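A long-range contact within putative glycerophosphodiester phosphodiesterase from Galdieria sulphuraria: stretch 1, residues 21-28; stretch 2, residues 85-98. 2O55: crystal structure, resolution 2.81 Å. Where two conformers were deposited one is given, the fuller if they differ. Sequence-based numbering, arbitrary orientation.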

ATOM      1  N   ALA A  21      -2.330  -5.779 -16.635  1.00 22.92           N
ATOM      2  CA  ALA A  21      -2.800  -4.398 -16.491  1.00 22.97           C
ATOM      3  C   ALA A  21      -1.749  -3.476 -15.894  1.00 23.32           C
ATOM      4  O   ALA A  21      -0.861  -3.936 -15.170  1.00 23.07           O
ATOM      5  CB  ALA A  21      -4.072  -4.347 -15.646  1.00 22.82           C
ATOM      6  N   PRO A  22      -1.859  -2.159 -16.188  1.00 23.91           N
ATOM      7  CA  PRO A  22      -0.962  -1.108 -15.641  1.00 24.03           C
ATOM      8  C   PRO A  22      -1.127  -0.886 -14.136  1.00 24.04           C
ATOM      9  O   PRO A  22      -2.231  -1.008 -13.602  1.00 24.32           O
ATOM     10  CB  PRO A  22      -1.372   0.160 -16.405  1.00 24.06           C
ATOM     11  CG  PRO A  22      -2.774  -0.116 -16.915  1.00 24.40           C
ATOM     12  CD  PRO A  22      -2.875  -1.609 -17.117  1.00 23.93           C
ATOM     13  N   GLU A  23      -0.022  -0.566 -13.468  1.00 23.87           N
ATOM     14  CA  GLU A  23      -0.004  -0.344 -12.022  1.00 23.39           C
ATOM     15  C   GLU A  23      -0.999   0.749 -11.577  1.00 23.62           C
ATOM     16  O   GLU A  23      -1.249   1.720 -12.321  1.00 23.82           O
ATOM     17  CB  GLU A  23       1.419   0.030 -11.587  1.00 23.57           C
ATOM     18  CG  GLU A  23       1.973   1.293 -12.283  1.00 23.21           C
ATOM     19  CD  GLU A  23       3.285   1.783 -11.706  1.00 22.49           C
ATOM     20  OE1 GLU A  23       3.275   2.438 -10.636  1.00 20.61           O
ATOM     21  OE2 GLU A  23       4.319   1.531 -12.351  1.00 21.42           O
ATOM     22  N   ASN A  24      -1.553   0.596 -10.372  1.00 23.19           N
ATOM     23  CA  ASN A  24      -2.441   1.605  -9.779  1.00 22.91           C
ATOM     24  C   ASN A  24      -3.534   2.087 -10.731  1.00 22.64           C
ATOM     25  O   ASN A  24      -3.765   3.290 -10.898  1.00 22.68           O
ATOM     26  CB  ASN A  24      -1.641   2.796  -9.238  1.00 23.10           C
ATOM     27  CG  ASN A  24      -0.885   2.458  -7.994  1.00 22.90           C
ATOM     28  OD1 ASN A  24      -1.342   1.664  -7.174  1.00 22.44           O
ATOM     29  ND2 ASN A  24       0.289   3.058  -7.838  1.00 24.00           N
ATOM     30  N   THR A  25      -4.200   1.113 -11.337  1.00 22.40           N
ATOM     31  CA  THR A  25      -5.215   1.333 -12.348  1.00 21.93           C
ATOM     32  C   THR A  25      -6.406   0.488 -11.916  1.00 21.47           C
ATOM     33  O   THR A  25      -6.199  -0.620 -11.441  1.00 21.42           O
ATOM     34  CB  THR A  25      -4.671   0.870 -13.721  1.00 21.85           C
ATOM     35  OG1 THR A  25      -5.027   1.806 -14.738  1.00 22.12           O
ATOM     36  CG2 THR A  25      -5.179  -0.499 -14.084  1.00 21.84           C
ATOM     37  N   LEU A  26      -7.633   1.002 -12.056  1.00 21.21           N
ATOM     38  CA  LEU A  26      -8.849   0.265 -11.626  1.00 20.56           C
ATOM     39  C   LEU A  26      -8.928  -1.161 -12.177  1.00 20.54           C
ATOM     40  O   LEU A  26      -9.316  -2.090 -11.454  1.00 20.38           O
ATOM     41  CB  LEU A  26     -10.128   1.019 -11.994  1.00 20.27           C
ATOM     42  CG  LEU A  26     -10.397   2.310 -11.237  1.00 20.22           C
ATOM     43  CD1 LEU A  26     -11.367   3.204 -12.009  1.00 20.22           C
ATOM     44  CD2 LEU A  26     -10.894   2.026  -9.825  1.00 20.37           C
ATOM     45  N   ARG A  27      -8.543  -1.329 -13.446  1.00 20.47           N
ATOM     46  CA  ARG A  27      -8.589  -2.636 -14.115  0.50 20.43           C
ATOM     47  C   ARG A  27      -7.684  -3.614 -13.384  1.00 20.87           C
ATOM     48  O   ARG A  27      -7.965  -4.808 -13.326  1.00 21.05           O
ATOM     49  CB  ARG A  27      -8.180  -2.534 -15.590  0.50 19.94           C
ATOM     50  CG  ARG A  27      -8.951  -3.477 -16.515  0.50 18.91           C
ATOM     51  CD  ARG A  27      -8.495  -4.923 -16.396  0.50 16.44           C
ATOM     52  NE  ARG A  27      -9.605  -5.875 -16.453  0.50 14.74           N
ATOM     53  CZ  ARG A  27      -9.714  -6.853 -17.350  0.50 13.19           C
ATOM     54  NH1 ARG A  27      -8.775  -7.025 -18.272  0.50 12.13           N
ATOM     55  NH2 ARG A  27     -10.759  -7.670 -17.313  0.50 11.02           N
ATOM     56  N   SER A  28      -6.601  -3.086 -12.820  1.00 21.52           N
ATOM     57  CA  SER A  28      -5.674  -3.854 -12.012  1.00 22.30           C
ATOM     58  C   SER A  28      -6.365  -4.294 -10.718  1.00 22.94           C
ATOM     59  O   SER A  28      -6.367  -5.480 -10.392  1.00 23.35           O
ATOM     60  CB  SER A  28      -4.410  -3.031 -11.733  1.00 22.20           C
ATOM     61  OG  SER A  28      -3.445  -3.761 -11.002  1.00 22.34           O
TER
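Stretch 2, residues 85-98: DVGGGHTIPSLEEL

Stretch 2 packs along stretch 1 through apolar and van der Waals contacts and one CH-pi contact, with no hydrogen bond between them and 506 Å² buried in total. The two run in the same general direction. Pro22 lies nearest Gly87 (CA to CA 5.0 Å), Thr25 nearest Ile92 (CA to CA 6.2 Å), and Leu26 nearest Leu98 (CA to CA 6.5 Å). Both are mostly loop, and each leads into a helix that continues later in the chain.

Stretch 2 begins with a tight turn. Val86 N donates to His90 O at 3.1 Å, and Gly89 N donates to Asp85 OD1 at 3.2 Å. Gly89 has phi/psi of 119/-16, where a CB would jam against the preceding carbonyl. At Gly87 the limit on a CB is different: its CA lies 3.6 Å from Pro22 CG, and an ideal CB would clash with that atom at 2.4 Å. Beside it, Val86 CG1 meets Pro22 CB at 3.9 Å.

His90 points toward stretch 1 and packs against Pro22, Thr25 and Arg27. Its ND1 is 3.4 Å from Pro22 CD, and its CB is 3.3 Å from Thr25 OG1. Arg27 CB sits over one face of the imidazole, 4.0 Å from the ring centroid, in a CH-pi contact. Arg27 CG lies 3.7 Å from His90 NE2, and the end of the side chain then leads away.

Thr91 and Ile92 turn their CA-to-CB bonds away from stretch 1. Pro93 turns back toward it. Its CD lies 3.2 Å from Asn24 O, and its CB is 3.9 Å from Leu26 CG.

Leu26 has the largest covered area, 97 Å². Its CD2 reaches Leu98 CA at 3.7 Å and Glu97 O at 3.8 Å. Ser94 caps the helix of stretch 2: Glu97 N donates to Ser94 OG at 3.1 Å.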

ATOM      1  N   ASP A  85      -3.124   8.586 -20.371  1.00 27.65           N
ATOM      2  CA  ASP A  85      -2.911   7.175 -20.602  1.00 27.76           C
ATOM      3  C   ASP A  85      -1.779   6.698 -19.702  1.00 27.78           C
ATOM      4  O   ASP A  85      -0.732   7.347 -19.594  1.00 27.62           O
ATOM      5  CB  ASP A  85      -2.590   6.902 -22.077  1.00 27.73           C
ATOM      6  CG  ASP A  85      -3.180   5.583 -22.570  1.00 27.76           C
ATOM      7  OD1 ASP A  85      -4.248   5.175 -22.057  1.00 27.83           O
ATOM      8  OD2 ASP A  85      -2.582   4.955 -23.475  1.00 27.54           O
ATOM      9  N   VAL A  86      -2.028   5.582 -19.023  1.00 27.97           N
ATOM     10  CA  VAL A  86      -0.987   4.856 -18.303  1.00 28.15           C
ATOM     11  C   VAL A  86      -0.695   3.569 -19.079  1.00 28.38           C
ATOM     12  O   VAL A  86       0.350   3.452 -19.711  1.00 28.80           O
ATOM     13  CB  VAL A  86      -1.356   4.568 -16.821  1.00 27.96           C
ATOM     14  CG1 VAL A  86      -0.198   3.860 -16.121  1.00 28.04           C
ATOM     15  CG2 VAL A  86      -1.721   5.863 -16.084  1.00 27.38           C
ATOM     16  N   GLY A  87      -1.619   2.615 -19.049  1.00 28.59           N
ATOM     17  CA  GLY A  87      -1.498   1.430 -19.885  1.00 28.76           C
ATOM     18  C   GLY A  87      -2.182   1.736 -21.187  1.00 28.95           C
ATOM     19  O   GLY A  87      -2.683   2.841 -21.373  1.00 29.01           O
ATOM     20  N   GLY A  88      -2.204   0.769 -22.094  1.00 29.21           N
ATOM     21  CA  GLY A  88      -2.945   0.921 -23.335  1.00 29.57           C
ATOM     22  C   GLY A  88      -4.430   0.931 -23.034  1.00 29.92           C
ATOM     23  O   GLY A  88      -5.095  -0.102 -23.106  1.00 29.84           O
ATOM     24  N   GLY A  89      -4.944   2.096 -22.659  1.00 30.31           N
ATOM     25  CA  GLY A  89      -6.372   2.255 -22.469  1.00 31.08           C
ATOM     26  C   GLY A  89      -6.866   2.638 -21.083  1.00 31.74           C
ATOM     27  O   GLY A  89      -8.017   3.055 -20.953  1.00 32.18           O
ATOM     28  N   HIS A  90      -6.035   2.504 -20.048  1.00 31.98           N
ATOM     29  CA  HIS A  90      -6.501   2.756 -18.668  1.00 32.40           C
ATOM     30  C   HIS A  90      -5.921   4.036 -18.102  1.00 32.31           C
ATOM     31  O   HIS A  90      -4.936   4.556 -18.629  1.00 32.81           O
ATOM     32  CB  HIS A  90      -6.219   1.561 -17.761  1.00 32.47           C
ATOM     33  CG  HIS A  90      -6.573   0.256 -18.397  1.00 33.82           C
ATOM     34  ND1 HIS A  90      -5.624  -0.666 -18.785  1.00 35.26           N
ATOM     35  CD2 HIS A  90      -7.771  -0.260 -18.766  1.00 34.78           C
ATOM     36  CE1 HIS A  90      -6.221  -1.707 -19.340  1.00 35.37           C
ATOM     37  NE2 HIS A  90      -7.526  -1.487 -19.339  1.00 35.46           N
ATOM     38  N   THR A  91      -6.539   4.559 -17.045  1.00 31.96           N
ATOM     39  CA  THR A  91      -6.253   5.933 -16.612  1.00 31.56           C
ATOM     40  C   THR A  91      -6.050   6.090 -15.103  1.00 31.13           C
ATOM     41  O   THR A  91      -6.455   5.212 -14.336  1.00 31.35           O
ATOM     42  CB  THR A  91      -7.349   6.910 -17.094  1.00 31.64           C
ATOM     43  OG1 THR A  91      -6.842   8.245 -17.016  1.00 31.98           O
ATOM     44  CG2 THR A  91      -8.647   6.778 -16.258  1.00 31.13           C
ATOM     45  N   ILE A  92      -5.430   7.199 -14.682  1.00 30.37           N
ATOM     46  CA  ILE A  92      -5.188   7.438 -13.247  1.00 29.51           C
ATOM     47  C   ILE A  92      -6.525   7.582 -12.527  1.00 28.95           C
ATOM     48  O   ILE A  92      -7.319   8.452 -12.873  1.00 29.05           O
ATOM     49  CB  ILE A  92      -4.288   8.681 -12.944  1.00 29.42           C
ATOM     50  CG1 ILE A  92      -2.910   8.548 -13.591  1.00 29.59           C
ATOM     51  CG2 ILE A  92      -4.089   8.834 -11.452  1.00 29.51           C
ATOM     52  CD1 ILE A  92      -2.122   9.839 -13.628  1.00 29.22           C
ATOM     53  N   PRO A  93      -6.783   6.707 -11.543  1.00 28.42           N
ATOM     54  CA  PRO A  93      -8.002   6.800 -10.746  1.00 28.19           C
ATOM     55  C   PRO A  93      -7.869   7.736  -9.535  1.00 27.94           C
ATOM     56  O   PRO A  93      -6.749   8.088  -9.138  1.00 28.19           O
ATOM     57  CB  PRO A  93      -8.228   5.359 -10.282  1.00 27.90           C
ATOM     58  CG  PRO A  93      -6.881   4.685 -10.382  1.00 28.24           C
ATOM     59  CD  PRO A  93      -5.936   5.576 -11.126  1.00 28.42           C
ATOM     60  N   SER A  94      -9.012   8.144  -8.981  1.00 27.48           N
ATOM     61  CA  SER A  94      -9.075   8.832  -7.691  1.00 26.96           C
ATOM     62  C   SER A  94      -9.217   7.760  -6.605  1.00 26.87           C
ATOM     63  O   SER A  94      -9.269   6.565  -6.917  1.00 26.87           O
ATOM     64  CB  SER A  94     -10.271   9.789  -7.653  1.00 26.65           C
ATOM     65  OG  SER A  94     -11.495   9.076  -7.637  1.00 25.74           O
ATOM     66  N   LEU A  95      -9.287   8.160  -5.340  1.00 26.37           N
ATOM     67  CA  LEU A  95      -9.509   7.151  -4.324  1.00 25.98           C
ATOM     68  C   LEU A  95     -10.970   6.733  -4.364  1.00 25.83           C
ATOM     69  O   LEU A  95     -11.272   5.539  -4.277  1.00 26.01           O
ATOM     70  CB  LEU A  95      -9.132   7.647  -2.935  1.00 26.27           C
ATOM     71  CG  LEU A  95      -8.370   6.665  -2.017  1.00 26.12           C
ATOM     72  CD1 LEU A  95      -8.455   7.145  -0.602  1.00 25.71           C
ATOM     73  CD2 LEU A  95      -8.844   5.218  -2.088  1.00 25.18           C
ATOM     74  N   GLU A  96     -11.857   7.722  -4.523  1.00 25.08           N
ATOM     75  CA  GLU A  96     -13.291   7.499  -4.584  1.00 24.13           C
ATOM     76  C   GLU A  96     -13.664   6.476  -5.646  1.00 23.90           C
ATOM     77  O   GLU A  96     -14.457   5.583  -5.376  1.00 24.11           O
ATOM     78  CB  GLU A  96     -14.040   8.817  -4.816  1.00 24.22           C
ATOM     79  CG  GLU A  96     -15.491   8.797  -4.303  1.00 24.20           C
ATOM     80  CD  GLU A  96     -16.178  10.166  -4.276  1.00 24.12           C
ATOM     81  OE1 GLU A  96     -17.068  10.393  -3.422  1.00 23.64           O
ATOM     82  OE2 GLU A  96     -15.839  11.019  -5.113  1.00 24.70           O
ATOM     83  N   GLU A  97     -13.083   6.585  -6.842  1.00 23.65           N
ATOM     84  CA  GLU A  97     -13.387   5.649  -7.941  1.00 23.39           C
ATOM     85  C   GLU A  97     -13.152   4.192  -7.540  1.00 22.76           C
ATOM     86  O   GLU A  97     -13.901   3.299  -7.941  1.00 22.87           O
ATOM     87  CB  GLU A  97     -12.615   5.995  -9.226  1.00 23.27           C
ATOM     88  CG  GLU A  97     -13.197   7.223  -9.965  1.00 24.33           C
ATOM     89  CD  GLU A  97     -12.413   7.672 -11.217  1.00 24.29           C
ATOM     90  OE1 GLU A  97     -11.199   7.379 -11.337  1.00 24.77           O
ATOM     91  OE2 GLU A  97     -13.028   8.342 -12.084  1.00 24.78           O
ATOM     92  N   LEU A  98     -12.126   3.963  -6.730  1.00 21.82           N
ATOM     93  CA  LEU A  98     -11.808   2.625  -6.281  1.00 21.02           C
ATOM     94  C   LEU A  98     -12.833   2.135  -5.287  1.00 20.67           C
ATOM     95  O   LEU A  98     -13.172   0.941  -5.270  1.00 20.55           O
ATOM     96  CB  LEU A  98     -10.430   2.594  -5.621  1.00 21.40           C
ATOM     97  CG  LEU A  98     -10.042   1.244  -5.003  1.00 21.31           C
ATOM     98  CD1 LEU A  98     -10.109   0.109  -6.053  1.00 20.26           C
ATOM     99  CD2 LEU A  98      -8.681   1.328  -4.310  1.00 20.28           C
TER